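Local coordinates for protein Rab GDP-dissociation inhibitor (Saccharomyces cerevisiae, PDB 2BCG) that inhibits GDP release from Rab GTPases such as SEC4 and extracts GDP-bound YPT7 from vacuolar membranes, playing an essential part in the yeast secretory pathway, at residues 117-122 with 322-327; 128-131 with 135-138; 220-225 with 231-236. All coordinates share one frame; numbering follows the deposited sequence. Where two conformers were deposited one is given.

Interaction 1: residues 117-122 with 322-327; sequences GSYVFK and PNTSNA
The ring of Tyr119 has the methyl CG2 of Thr324 over one face, the carbonyl oxygen of Asn323 approaching it obliquely, and a water lying in the ring plane at its edge. It projects from strand 118-122 of the mixed seven-stranded sheet, where outermost strand 125-128 lies on one side and strand 330-334 on the other. The loop 322-327 that it meets leads from strand 303-317 into strand 330-334, so the contact ties a long inter-strand loop back to the sheet it serves.

With chi1 at -73°, the ring carbon CG sits beside the backbone N of Tyr119 and the ring is carried out to the loop. Contact is made by the far half of the ring and its hydroxyl: Tyr119 CE2 is 3.7 Å from Asn323 O, and Tyr119 CZ is 3.9 Å from Thr324 CA. The two side chains, Tyr119 and Thr324, cross at about a right angle, and both also rest on Leu330 and Ile126, which continue the apolar patch on the neighbouring strands. Thr324 OG1 is hydrogen-bonded to Val321 O, within its own loop.

Ser325 and Asn326 both have left-handed helical backbone angles. They are the two middle residues of a beta turn, closed by Ala327 N bonding to Thr324 O at 3.0 Å. A water also links the phenol to the turn: it lies 3.2 Å from Tyr119 OH and 2.7 Å from Ser325 OG.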
ATOM      1  N   GLY A 117     -13.874  -3.319 -13.838  1.00 14.79           N
ATOM      2  CA  GLY A 117     -14.659  -4.543 -14.009  1.00 14.11           C
ATOM      3  C   GLY A 117     -13.827  -5.776 -13.851  1.00 14.28           C
ATOM      4  O   GLY A 117     -12.594  -5.680 -13.795  1.00 14.12           O
ATOM      5  N   SER A 118     -14.507  -6.925 -13.773  1.00 14.99           N
ATOM      6  CA  SER A 118     -13.869  -8.256 -13.759  1.00 14.90           C
ATOM      7  C   SER A 118     -14.447  -8.978 -14.969  1.00 14.52           C
ATOM      8  O   SER A 118     -15.675  -8.974 -15.158  1.00 16.55           O
ATOM      9  CB  SER A 118     -14.185  -9.009 -12.460  1.00 16.38           C
ATOM     10  OG  SER A 118     -13.673 -10.341 -12.480  1.00 15.76           O
ATOM     11  N   TYR A 119     -13.565  -9.580 -15.781  1.00 12.80           N
ATOM     12  CA  TYR A 119     -13.941 -10.283 -17.031  1.00 13.19           C
ATOM     13  C   TYR A 119     -13.586 -11.731 -16.906  1.00 13.13           C
ATOM     14  O   TYR A 119     -12.575 -12.058 -16.302  1.00 13.52           O
ATOM     15  CB  TYR A 119     -13.179  -9.708 -18.238  1.00 13.65           C
ATOM     16  CG  TYR A 119     -13.667  -8.347 -18.653  1.00 13.61           C
ATOM     17  CD1 TYR A 119     -13.430  -7.234 -17.858  1.00 14.56           C
ATOM     18  CD2 TYR A 119     -14.347  -8.186 -19.835  1.00 13.88           C
ATOM     19  CE1 TYR A 119     -13.877  -5.981 -18.232  1.00 16.54           C
ATOM     20  CE2 TYR A 119     -14.815  -6.943 -20.221  1.00 16.45           C
ATOM     21  CZ  TYR A 119     -14.579  -5.844 -19.405  1.00 15.34           C
ATOM     22  OH  TYR A 119     -15.015  -4.582 -19.780  1.00 19.50           O
ATOM     23  N   VAL A 120     -14.418 -12.596 -17.481  1.00 13.20           N
ATOM     24  CA  VAL A 120     -14.156 -14.023 -17.475  1.00 13.92           C
ATOM     25  C   VAL A 120     -13.959 -14.505 -18.900  1.00 13.96           C
ATOM     26  O   VAL A 120     -14.661 -14.063 -19.806  1.00 14.13           O
ATOM     27  CB  VAL A 120     -15.270 -14.824 -16.713  0.70 14.55           C
ATOM     28  CG1 VAL A 120     -16.638 -14.819 -17.461  0.70 15.02           C
ATOM     29  CG2 VAL A 120     -14.812 -16.239 -16.393  0.70 14.15           C
ATOM     30  N   PHE A 121     -12.958 -15.363 -19.087  1.00 13.50           N
ATOM     31  CA  PHE A 121     -12.638 -15.978 -20.376  1.00 14.67           C
ATOM     32  C   PHE A 121     -13.506 -17.203 -20.622  1.00 16.16           C
ATOM     33  O   PHE A 121     -13.648 -18.061 -19.748  1.00 15.74           O
ATOM     34  CB  PHE A 121     -11.166 -16.377 -20.300  1.00 15.29           C
ATOM     35  CG  PHE A 121     -10.595 -17.034 -21.522  1.00 15.80           C
ATOM     36  CD1 PHE A 121      -9.819 -16.306 -22.429  1.00 17.47           C
ATOM     37  CD2 PHE A 121     -10.723 -18.407 -21.703  1.00 15.74           C
ATOM     38  CE1 PHE A 121      -9.183 -16.929 -23.508  1.00 18.24           C
ATOM     39  CE2 PHE A 121     -10.114 -19.036 -22.780  1.00 17.92           C
ATOM     40  CZ  PHE A 121      -9.357 -18.302 -23.693  1.00 18.74           C
ATOM     41  N   LYS A 122     -14.088 -17.277 -21.814  1.00 17.56           N
ATOM     42  CA  LYS A 122     -14.843 -18.484 -22.200  1.00 20.01           C
ATOM     43  C   LYS A 122     -14.585 -18.699 -23.685  1.00 21.22           C
ATOM     44  O   LYS A 122     -14.863 -17.828 -24.495  1.00 20.74           O
ATOM     45  CB  LYS A 122     -16.350 -18.315 -21.881  1.00 20.28           C
ATOM     46  CG  LYS A 122     -17.247 -19.541 -22.250  1.00 21.21           C
ATOM     47  CD  LYS A 122     -18.746 -19.214 -22.079  1.00 23.05           C
ATOM     48  CE  LYS A 122     -19.228 -19.288 -20.617  1.00 26.90           C
ATOM     49  NZ  LYS A 122     -20.730 -19.584 -20.471  1.00 27.93           N
ATOM     50  N   PRO A 322      -7.628  -5.161 -25.611  1.00 11.25           N
ATOM     51  CA  PRO A 322      -8.795  -5.393 -26.499  1.00 10.81           C
ATOM     52  C   PRO A 322     -10.032  -5.966 -25.763  1.00 11.23           C
ATOM     53  O   PRO A 322      -9.910  -6.713 -24.779  1.00 11.29           O
ATOM     54  CB  PRO A 322      -8.268  -6.373 -27.562  1.00 10.94           C
ATOM     55  CG  PRO A 322      -6.731  -6.252 -27.483  1.00 12.85           C
ATOM     56  CD  PRO A 322      -6.383  -5.820 -26.084  1.00 11.04           C
ATOM     57  N   ASN A 323     -11.233  -5.605 -26.258  1.00 10.62           N
ATOM     58  CA  ASN A 323     -12.498  -6.140 -25.782  1.00 11.42           C
ATOM     59  C   ASN A 323     -12.773  -5.875 -24.299  1.00 11.41           C
ATOM     60  O   ASN A 323     -13.341  -6.709 -23.594  1.00 12.46           O
ATOM     61  CB  ASN A 323     -12.631  -7.635 -26.149  1.00 11.41           C
ATOM     62  CG  ASN A 323     -12.641  -7.854 -27.635  1.00 13.41           C
ATOM     63  OD1 ASN A 323     -11.791  -8.589 -28.231  1.00 16.26           O
ATOM     64  ND2 ASN A 323     -13.544  -7.191 -28.263  1.00 12.25           N
ATOM     65  N   THR A 324     -12.379  -4.673 -23.853  1.00 10.96           N
ATOM     66  CA  THR A 324     -12.678  -4.263 -22.483  1.00 11.55           C
ATOM     67  C   THR A 324     -13.316  -2.892 -22.456  1.00 11.30           C
ATOM     68  O   THR A 324     -13.324  -2.220 -21.412  1.00 11.73           O
ATOM     69  CB  THR A 324     -11.395  -4.234 -21.607  1.00 11.83           C
ATOM     70  OG1 THR A 324     -10.474  -3.230 -22.104  1.00 10.73           O
ATOM     71  CG2 THR A 324     -10.727  -5.624 -21.545  1.00 13.11           C
ATOM     72  N   SER A 325     -13.840  -2.462 -23.607  1.00 10.82           N
ATOM     73  CA  SER A 325     -14.429  -1.137 -23.681  1.00 11.02           C
ATOM     74  C   SER A 325     -13.448  -0.030 -23.233  1.00 10.74           C
ATOM     75  O   SER A 325     -13.843   0.970 -22.624  1.00 12.37           O
ATOM     76  CB  SER A 325     -15.768  -1.098 -22.896  1.00 10.45           C
ATOM     77  OG  SER A 325     -16.680  -2.134 -23.324  1.00 11.71           O
ATOM     78  N   ASN A 326     -12.155  -0.239 -23.511  1.00 10.68           N
ATOM     79  CA  ASN A 326     -11.104   0.748 -23.183  1.00 11.18           C
ATOM     80  C   ASN A 326     -11.047   1.046 -21.678  1.00 11.65           C
ATOM     81  O   ASN A 326     -10.754   2.152 -21.234  1.00 12.12           O
ATOM     82  CB  ASN A 326     -11.207   2.019 -24.013  1.00 11.75           C
ATOM     83  CG  ASN A 326     -10.781   1.812 -25.465  1.00 13.23           C
ATOM     84  OD1 ASN A 326     -10.364   0.720 -25.871  1.00 14.71           O
ATOM     85  ND2 ASN A 326     -10.922   2.865 -26.257  1.00 15.77           N
ATOM     86  N   ALA A 327     -11.329   0.020 -20.895  1.00 11.64           N
ATOM     87  CA  ALA A 327     -11.293   0.139 -19.422  1.00 11.95           C
ATOM     88  C   ALA A 327      -9.941   0.650 -18.935  1.00 11.47           C
ATOM     89  O   ALA A 327      -8.907   0.270 -19.465  1.00 11.88           O
ATOM     90  CB  ALA A 327     -11.595  -1.227 -18.789  1.00 13.57           C
TER
HETATM   91  O   HOH W   1     -16.537  -4.724 -22.624  1.00 29.88           O

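Interaction 2: residues 128-131 with 135-138. With GER (geran-8-yl geran), chain C.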
ATOM      1  N   LYS A 128     -17.599  -9.408 -19.592  1.00 15.03           N
ATOM      2  CA  LYS A 128     -17.632  -8.706 -18.321  1.00 16.67           C
ATOM      3  C   LYS A 128     -18.611  -9.421 -17.377  1.00 15.92           C
ATOM      4  O   LYS A 128     -19.789  -9.670 -17.732  1.00 15.81           O
ATOM      5  CB  LYS A 128     -17.965  -7.213 -18.450  1.00 16.94           C
ATOM      6  CG  LYS A 128     -17.851  -6.456 -17.091  1.00 18.52           C
ATOM      7  CD  LYS A 128     -18.466  -5.053 -17.112  1.00 19.53           C
ATOM      8  CE  LYS A 128     -18.134  -4.295 -15.811  1.00 21.13           C
ATOM      9  NZ  LYS A 128     -18.971  -4.767 -14.646  1.00 21.88           N
ATOM     10  N   VAL A 129     -18.128  -9.747 -16.188  1.00 16.19           N
ATOM     11  CA  VAL A 129     -18.968 -10.326 -15.147  1.00 16.41           C
ATOM     12  C   VAL A 129     -19.927  -9.239 -14.656  1.00 16.64           C
ATOM     13  O   VAL A 129     -19.490  -8.131 -14.339  1.00 16.12           O
ATOM     14  CB  VAL A 129     -18.138 -10.834 -13.956  1.00 16.29           C
ATOM     15  CG1 VAL A 129     -19.045 -11.268 -12.774  1.00 17.17           C
ATOM     16  CG2 VAL A 129     -17.193 -11.959 -14.373  1.00 16.03           C
ATOM     17  N   PRO A 130     -21.239  -9.527 -14.613  1.00 16.69           N
ATOM     18  CA  PRO A 130     -22.183  -8.493 -14.145  1.00 16.99           C
ATOM     19  C   PRO A 130     -21.853  -7.865 -12.780  1.00 17.35           C
ATOM     20  O   PRO A 130     -21.372  -8.532 -11.862  1.00 17.61           O
ATOM     21  CB  PRO A 130     -23.542  -9.237 -14.102  1.00 16.82           C
ATOM     22  CG  PRO A 130     -23.419 -10.296 -15.113  1.00 16.80           C
ATOM     23  CD  PRO A 130     -21.938 -10.749 -15.075  1.00 16.09           C
ATOM     24  N   ALA A 131     -22.095  -6.562 -12.698  1.00 18.97           N
ATOM     25  CA  ALA A 131     -21.892  -5.803 -11.474  1.00 20.01           C
ATOM     26  C   ALA A 131     -23.192  -5.150 -11.028  1.00 21.36           C
ATOM     27  O   ALA A 131     -23.218  -4.441 -10.016  1.00 22.56           O
ATOM     28  CB  ALA A 131     -20.785  -4.742 -11.676  1.00 20.69           C
ATOM     29  N   GLU A 135     -26.862  -5.581 -16.034  1.00 19.16           N
ATOM     30  CA  GLU A 135     -25.778  -6.359 -16.640  1.00 18.20           C
ATOM     31  C   GLU A 135     -26.071  -7.862 -16.497  1.00 17.48           C
ATOM     32  O   GLU A 135     -25.780  -8.656 -17.414  1.00 17.06           O
ATOM     33  CB  GLU A 135     -24.409  -6.010 -16.040  1.00 18.69           C
ATOM     34  CG  GLU A 135     -23.885  -4.627 -16.435  1.00 18.17           C
ATOM     35  CD  GLU A 135     -22.485  -4.315 -15.891  1.00 19.55           C
ATOM     36  OE1 GLU A 135     -21.977  -3.208 -16.226  1.00 22.38           O
ATOM     37  OE2 GLU A 135     -21.907  -5.108 -15.120  1.00 20.54           O
ATOM     38  N   ALA A 136     -26.641  -8.251 -15.350  1.00 17.34           N
ATOM     39  CA  ALA A 136     -27.032  -9.642 -15.130  1.00 16.24           C
ATOM     40  C   ALA A 136     -28.118 -10.106 -16.113  1.00 17.00           C
ATOM     41  O   ALA A 136     -28.055 -11.223 -16.660  1.00 17.34           O
ATOM     42  CB  ALA A 136     -27.470  -9.857 -13.693  1.00 16.37           C
ATOM     43  N   ILE A 137     -29.084  -9.236 -16.371  1.00 17.81           N
ATOM     44  CA  ILE A 137     -30.116  -9.519 -17.379  1.00 18.52           C
ATOM     45  C   ILE A 137     -29.493  -9.664 -18.770  1.00 19.14           C
ATOM     46  O   ILE A 137     -29.826 -10.615 -19.511  1.00 19.79           O
ATOM     47  CB  ILE A 137     -31.196  -8.427 -17.339  1.00 18.41           C
ATOM     48  CG1 ILE A 137     -32.040  -8.636 -16.075  1.00 19.88           C
ATOM     49  CG2 ILE A 137     -32.064  -8.438 -18.611  1.00 19.60           C
ATOM     50  CD1 ILE A 137     -32.744  -7.371 -15.596  1.00 20.46           C
ATOM     51  N   SER A 138     -28.567  -8.762 -19.098  1.00 18.80           N
ATOM     52  CA  SER A 138     -27.924  -8.732 -20.428  1.00 19.47           C
ATOM     53  C   SER A 138     -26.967  -9.884 -20.729  1.00 19.21           C
ATOM     54  O   SER A 138     -26.744 -10.226 -21.898  1.00 19.20           O
ATOM     55  CB  SER A 138     -27.091  -7.452 -20.584  1.00 19.64           C
ATOM     56  OG  SER A 138     -27.916  -6.299 -20.638  1.00 23.22           O
TER
HETATM   57  C1  GER C4000     -28.172  -5.345  -2.148  1.00 64.05           C
HETATM   58  C2  GER C4000     -27.952  -5.029  -3.642  1.00 64.74           C
HETATM   59  C3  GER C4000     -28.421  -5.854  -4.675  1.00 63.65           C
HETATM   60  C4  GER C4000     -29.208  -7.141  -4.364  1.00 64.36           C
HETATM   61  C5  GER C4000     -28.163  -5.479  -6.154  1.00 63.21           C
HETATM   62  C6  GER C4000     -26.685  -5.632  -6.571  1.00 67.19           C
HETATM   63  C7  GER C4000     -26.389  -6.902  -7.089  1.00 59.43           C
HETATM   64  C8  GER C4000     -25.312  -7.728  -6.728  1.00 64.88           C
HETATM   65  C9  GER C4000     -24.341  -7.262  -5.637  1.00 61.02           C
HETATM   66  C10 GER C4000     -25.111  -9.123  -7.369  1.00 55.16           C
HETATM   67  C11 GER C4000     -24.167  -9.224  -8.588  1.00 62.53           C
HETATM   68  C12 GER C4000     -24.546 -10.355  -9.328  1.00 52.76           C
HETATM   69  C13 GER C4000     -23.825 -11.326 -10.043  1.00 59.15           C
HETATM   70  C14 GER C4000     -22.292 -11.293 -10.147  1.00 54.56           C
HETATM   71  C15 GER C4000     -24.619 -12.452 -10.731  1.00 50.32           C
HETATM   72  C16 GER C4000     -24.058 -12.889 -12.092  1.00 55.88           C
HETATM   73  C17 GER C4000     -25.068 -13.023 -13.048  1.00 53.63           C
HETATM   74  C18 GER C4000     -25.017 -13.558 -14.343  1.00 52.09           C
HETATM   75  C19 GER C4000     -23.741 -14.133 -14.972  1.00 52.11           C
HETATM   76  C20 GER C4000     -26.289 -13.575 -15.179  1.00 52.59           C
HETATM   77  O   HOH W   2     -20.501  -1.854 -14.292  1.00 27.62           O
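The link from strand 125-128 into helix 133-138 forms part of the wall of the geranylgeranyl pocket, and Glu135, in the first turn of that short helix, reaches back to hold the incoming chain. Its OE2 accepts two bonds. Lys128 NZ comes to the syn lone pair of Glu135 OE2 at 3.0 Å, making a salt bridge, while the backbone N of Ala131 meets Glu135 OE2 on the anti side at 2.8 Å, 28° out of the carboxylate plane. The other oxygen, Glu135 OE1, takes a bond from a water at 2.8 Å.

Glu135 runs extended beyond CG, and Lys128 is extended until it bends at chi4 (-76°), which swings the ammonium round to the carboxylate. The same ammonium bonds to Lys231 O. With an alanine at Glu135 the carboxylate is gone, and Lys128 would probably be left without its charged mate and Ala131 N without its acceptor, freeing the link to shift.

Beside the salt bridge, Pro130 packs on the helix: its CB lies 3.5 Å from Ala136 N and 4.0 Å from Ala136 CB. Asn132 OD1 takes the N-H of Glu135, and Lys147 NZ donates to Ala136 O.

The lipid lies against both segments. C14 of the chain C geranylgeranyl is 3.4 Å from Pro130 O, and its C17 is 4.0 Å from Ala136 CB. A loop-to-helix link held by a carboxylate, with Pro130 and Ala136 lining the lipid, is part of the isoprenoid-binding pocket of Rab GDI.

Interaction 3: residues 220-225 with 231-236; sequences LLYCQS and KSPYLY. With GER (geran-8-yl geran), chain D.
Pro233, just ahead of strand 234-237, packs against Tyr222 and Ser225 of helix 212-229, and this contact is apolar. The proline wedges between two tyrosines. Pro233 CG touches Tyr222 CE2 at 3.5 Å. Pro233 CB lies over the face of that ring but offset toward the rim, and Pro233 CG sits 3.6 Å above the centre of the Tyr234 ring, an arrangement like a CH-pi contact. Tyr222 reaches the proline because CG is anti to its backbone N (chi1 -174°), which lays the ring obliquely along the pyrrolidine. One turn on, Ser225 CB packs 3.8 Å from Pro233 CB. Val226 and Met92 also touch the proline.

No hydrogen bond crosses between the two segments; the polar groups bond within their own segment or to residues outside both. Ser225 OG donates to Leu221 O at 2.8 Å, above the carbonyl plane, while Ser225 N reaches that oxygen from the opposite face; Asn94 N is a further partner of the hydroxyl. Ser232 OG accepts from Tyr234 N at 3.0 Å, nearly straight at 166°, forming an ST turn, and Ser232 OG also bonds to Val115 O.

Cys223 meets the chain D geranylgeranyl, its CB 3.6 Å from C3. The helix thus stands between the isoprenoid pocket, where Tyr222 also touches lipid, and the ST turn leading into the central strand of the three-stranded antiparallel sheet.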
ATOM      1  N   LEU A 220     -20.836 -14.345  -0.612  1.00 20.37           N
ATOM      2  CA  LEU A 220     -21.384 -13.187   0.078  1.00 20.38           C
ATOM      3  C   LEU A 220     -20.440 -11.965   0.056  1.00 19.36           C
ATOM      4  O   LEU A 220     -20.898 -10.852  -0.248  1.00 19.65           O
ATOM      5  CB  LEU A 220     -21.738 -13.553   1.515  1.00 21.11           C
ATOM      6  CG  LEU A 220     -22.484 -12.518   2.353  1.00 23.77           C
ATOM      7  CD1 LEU A 220     -23.841 -12.118   1.776  1.00 25.29           C
ATOM      8  CD2 LEU A 220     -22.607 -13.117   3.755  1.00 24.55           C
ATOM      9  N   LEU A 221     -19.155 -12.200   0.357  1.00 19.23           N
ATOM     10  CA  LEU A 221     -18.109 -11.136   0.299  1.00 19.20           C
ATOM     11  C   LEU A 221     -18.071 -10.490  -1.088  1.00 19.14           C
ATOM     12  O   LEU A 221     -18.013  -9.271  -1.202  1.00 18.99           O
ATOM     13  CB  LEU A 221     -16.728 -11.676   0.676  1.00 19.31           C
ATOM     14  CG  LEU A 221     -15.543 -10.691   0.557  1.00 19.59           C
ATOM     15  CD1 LEU A 221     -15.731  -9.443   1.435  1.00 20.64           C
ATOM     16  CD2 LEU A 221     -14.231 -11.360   0.832  1.00 20.30           C
ATOM     17  N   TYR A 222     -18.115 -11.303  -2.142  1.00 18.35           N
ATOM     18  CA  TYR A 222     -18.112 -10.757  -3.499  1.00 18.11           C
ATOM     19  C   TYR A 222     -19.325  -9.874  -3.746  1.00 18.47           C
ATOM     20  O   TYR A 222     -19.197  -8.751  -4.260  1.00 18.68           O
ATOM     21  CB  TYR A 222     -18.087 -11.898  -4.528  1.00 17.32           C
ATOM     22  CG  TYR A 222     -17.939 -11.455  -5.972  1.00 17.91           C
ATOM     23  CD1 TYR A 222     -19.048 -10.971  -6.687  1.00 17.61           C
ATOM     24  CD2 TYR A 222     -16.695 -11.536  -6.619  1.00 16.83           C
ATOM     25  CE1 TYR A 222     -18.925 -10.556  -8.025  1.00 17.61           C
ATOM     26  CE2 TYR A 222     -16.545 -11.126  -7.958  1.00 16.34           C
ATOM     27  CZ  TYR A 222     -17.670 -10.643  -8.651  1.00 17.49           C
ATOM     28  OH  TYR A 222     -17.522 -10.214  -9.957  1.00 19.36           O
ATOM     29  N   CYS A 223     -20.517 -10.385  -3.418  1.00 19.16           N
ATOM     30  CA  CYS A 223     -21.746  -9.630  -3.641  1.00 20.86           C
ATOM     31  C   CYS A 223     -21.786  -8.350  -2.807  1.00 20.32           C
ATOM     32  O   CYS A 223     -22.136  -7.291  -3.316  1.00 20.38           O
ATOM     33  CB  CYS A 223     -22.977 -10.484  -3.340  1.00 21.42           C
ATOM     34  SG  CYS A 223     -23.130 -11.904  -4.449  1.00 25.34           S
ATOM     35  N   GLN A 224     -21.387  -8.438  -1.539  1.00 20.14           N
ATOM     36  CA  GLN A 224     -21.300  -7.227  -0.710  1.00 20.89           C
ATOM     37  C   GLN A 224     -20.292  -6.217  -1.285  1.00 19.88           C
ATOM     38  O   GLN A 224     -20.520  -5.016  -1.259  1.00 21.00           O
ATOM     39  CB  GLN A 224     -20.916  -7.576   0.723  1.00 21.27           C
ATOM     40  CG  GLN A 224     -21.962  -8.390   1.482  1.00 24.11           C
ATOM     41  CD  GLN A 224     -21.421  -8.897   2.794  1.00 27.51           C
ATOM     42  OE1 GLN A 224     -20.207  -9.074   2.958  1.00 29.13           O
ATOM     43  NE2 GLN A 224     -22.321  -9.149   3.747  1.00 28.35           N
ATOM     44  N   SER A 225     -19.170  -6.716  -1.777  1.00 18.99           N
ATOM     45  CA  SER A 225     -18.156  -5.825  -2.344  1.00 18.33           C
ATOM     46  C   SER A 225     -18.594  -5.115  -3.621  1.00 19.49           C
ATOM     47  O   SER A 225     -18.346  -3.927  -3.774  1.00 18.45           O
ATOM     48  CB  SER A 225     -16.852  -6.602  -2.597  1.00 17.32           C
ATOM     49  OG  SER A 225     -16.286  -7.062  -1.381  1.00 17.11           O
ATOM     50  N   LYS A 231     -19.673  -1.461 -10.322  1.00 22.63           N
ATOM     51  CA  LYS A 231     -18.609  -1.670 -11.329  1.00 21.89           C
ATOM     52  C   LYS A 231     -17.884  -2.995 -11.217  1.00 20.34           C
ATOM     53  O   LYS A 231     -17.722  -3.716 -12.219  1.00 19.57           O
ATOM     54  CB  LYS A 231     -17.570  -0.549 -11.325  1.00 23.10           C
ATOM     55  CG  LYS A 231     -18.078   0.836 -11.605  1.00 25.15           C
ATOM     56  CD  LYS A 231     -16.891   1.755 -11.876  1.00 29.69           C
ATOM     57  CE  LYS A 231     -17.310   3.218 -11.898  1.00 33.27           C
ATOM     58  NZ  LYS A 231     -16.102   4.103 -11.808  1.00 37.71           N
ATOM     59  N   SER A 232     -17.374  -3.279 -10.015  1.00 19.47           N
ATOM     60  CA  SER A 232     -16.625  -4.497  -9.770  1.00 17.31           C
ATOM     61  C   SER A 232     -16.495  -4.646  -8.253  1.00 16.96           C
ATOM     62  O   SER A 232     -16.789  -3.725  -7.494  1.00 16.66           O
ATOM     63  CB  SER A 232     -15.209  -4.415 -10.384  1.00 17.63           C
ATOM     64  OG  SER A 232     -14.366  -3.656  -9.514  1.00 16.86           O
ATOM     65  N   PRO A 233     -16.009  -5.801  -7.817  1.00 16.69           N
ATOM     66  CA  PRO A 233     -15.798  -5.910  -6.371  1.00 15.73           C
ATOM     67  C   PRO A 233     -14.511  -5.258  -5.828  1.00 14.38           C
ATOM     68  O   PRO A 233     -14.256  -5.361  -4.625  1.00 14.58           O
ATOM     69  CB  PRO A 233     -15.736  -7.412  -6.173  1.00 16.43           C
ATOM     70  CG  PRO A 233     -15.138  -7.912  -7.452  1.00 17.50           C
ATOM     71  CD  PRO A 233     -15.654  -7.042  -8.527  1.00 16.94           C
ATOM     72  N   TYR A 234     -13.729  -4.594  -6.685  1.00 13.12           N
ATOM     73  CA  TYR A 234     -12.342  -4.243  -6.323  1.00 11.85           C
ATOM     74  C   TYR A 234     -12.013  -2.785  -6.255  1.00 11.87           C
ATOM     75  O   TYR A 234     -12.499  -1.982  -7.072  1.00 12.54           O
ATOM     76  CB  TYR A 234     -11.376  -4.832  -7.349  1.00 12.67           C
ATOM     77  CG  TYR A 234     -11.486  -6.314  -7.560  1.00 12.04           C
ATOM     78  CD1 TYR A 234     -11.306  -7.192  -6.495  1.00 11.95           C
ATOM     79  CD2 TYR A 234     -11.646  -6.843  -8.835  1.00 14.21           C
ATOM     80  CE1 TYR A 234     -11.387  -8.561  -6.674  1.00 13.98           C
ATOM     81  CE2 TYR A 234     -11.719  -8.215  -9.031  1.00 13.85           C
ATOM     82  CZ  TYR A 234     -11.573  -9.081  -7.951  1.00 14.89           C
ATOM     83  OH  TYR A 234     -11.616 -10.447  -8.160  1.00 16.26           O
ATOM     84  N   LEU A 235     -11.089  -2.484  -5.344  1.00 11.68           N
ATOM     85  CA  LEU A 235     -10.387  -1.195  -5.303  1.00 10.56           C
ATOM     86  C   LEU A 235      -8.868  -1.382  -5.573  1.00 10.16           C
ATOM     87  O   LEU A 235      -8.356  -2.470  -5.425  1.00 11.81           O
ATOM     88  CB  LEU A 235     -10.568  -0.555  -3.923  1.00 12.42           C
ATOM     89  CG  LEU A 235     -11.989  -0.382  -3.359  1.00 14.19           C
ATOM     90  CD1 LEU A 235     -11.953   0.184  -1.938  1.00 16.52           C
ATOM     91  CD2 LEU A 235     -12.813   0.511  -4.308  1.00 17.34           C
ATOM     92  N   TYR A 236      -8.195  -0.298  -5.944  1.00 10.27           N
ATOM     93  CA  TYR A 236      -6.750  -0.330  -6.195  1.00 10.24           C
ATOM     94  C   TYR A 236      -6.159   1.017  -5.729  1.00 10.84           C
ATOM     95  O   TYR A 236      -6.750   2.054  -5.981  1.00 11.85           O
ATOM     96  CB  TYR A 236      -6.455  -0.569  -7.683  1.00 11.38           C
ATOM     97  CG  TYR A 236      -4.972  -0.720  -7.982  1.00 10.37           C
ATOM     98  CD1 TYR A 236      -4.327  -1.944  -7.812  1.00 11.50           C
ATOM     99  CD2 TYR A 236      -4.206   0.389  -8.396  1.00 11.54           C
ATOM    100  CE1 TYR A 236      -2.956  -2.069  -8.026  1.00  9.78           C
ATOM    101  CE2 TYR A 236      -2.842   0.257  -8.625  1.00 10.34           C
ATOM    102  CZ  TYR A 236      -2.225  -0.958  -8.428  1.00 10.06           C
ATOM    103  OH  TYR A 236      -0.873  -1.029  -8.679  1.00 11.79           O
TER
HETATM  104  C1  GER D2000     -26.048  -9.049  -1.050  1.00 51.47           C
HETATM  105  C2  GER D2000     -26.370  -9.321  -2.540  1.00 52.02           C
HETATM  106  C3  GER D2000     -26.530 -10.595  -3.111  1.00 51.01           C
HETATM  107  C4  GER D2000     -26.396 -11.892  -2.296  1.00 51.43           C
HETATM  108  C5  GER D2000     -26.830 -10.698  -4.615  1.00 51.52           C
HETATM  109  C6  GER D2000     -28.287 -11.071  -4.924  1.00 50.88           C
HETATM  110  C7  GER D2000     -28.577 -10.889  -6.281  1.00 49.83           C
HETATM  111  C8  GER D2000     -29.621 -11.429  -7.043  1.00 48.99           C
HETATM  112  C9  GER D2000     -30.671 -12.359  -6.410  1.00 48.29           C
HETATM  113  C10 GER D2000     -29.730 -11.058  -8.534  1.00 47.50           C
HETATM  114  C11 GER D2000     -29.282 -12.179  -9.489  1.00 45.01           C
HETATM  115  C12 GER D2000     -29.732 -11.927 -10.786  1.00 42.40           C
HETATM  116  C13 GER D2000     -29.579 -12.692 -11.944  1.00 40.50           C
HETATM  117  C14 GER D2000     -28.823 -14.019 -11.953  1.00 39.40           C
HETATM  118  C15 GER D2000     -30.180 -12.183 -13.253  1.00 39.28           C
HETATM  119  C16 GER D2000     -31.573 -12.755 -13.464  1.00 37.80           C
HETATM  120  C17 GER D2000     -32.009 -12.523 -14.760  1.00 37.47           C
HETATM  121  C18 GER D2000     -32.854 -13.340 -15.504  1.00 36.99           C
HETATM  122  C19 GER D2000     -33.404 -14.648 -14.899  1.00 37.00           C
HETATM  123  C20 GER D2000     -33.235 -12.916 -16.938  1.00 37.76           C

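All three contacts are largely buried, but interaction 3 lies nearest the chain's centre, and interaction 1 reaches the surface through the exposed Asn323. Their chemistry differs accordingly: interaction 1 is ring packing with a bridging water, interaction 2 a salt bridge beside lipid-facing apolar groups, interaction 3 proline against aromatic rings. Interactions 1 and 2 are joined where strand 118-122 pairs with the end of outermost strand 125-128, Ser118 O meeting Val129 N at 2.8 Å. Interactions 2 and 3 both border the isoprenoid site and are tied by Lys128 NZ to Lys231 O at 2.9 Å, with Val129 CG1 close to Tyr222 OH. Gly117 and Ser232 pack together between interactions 1 and 3.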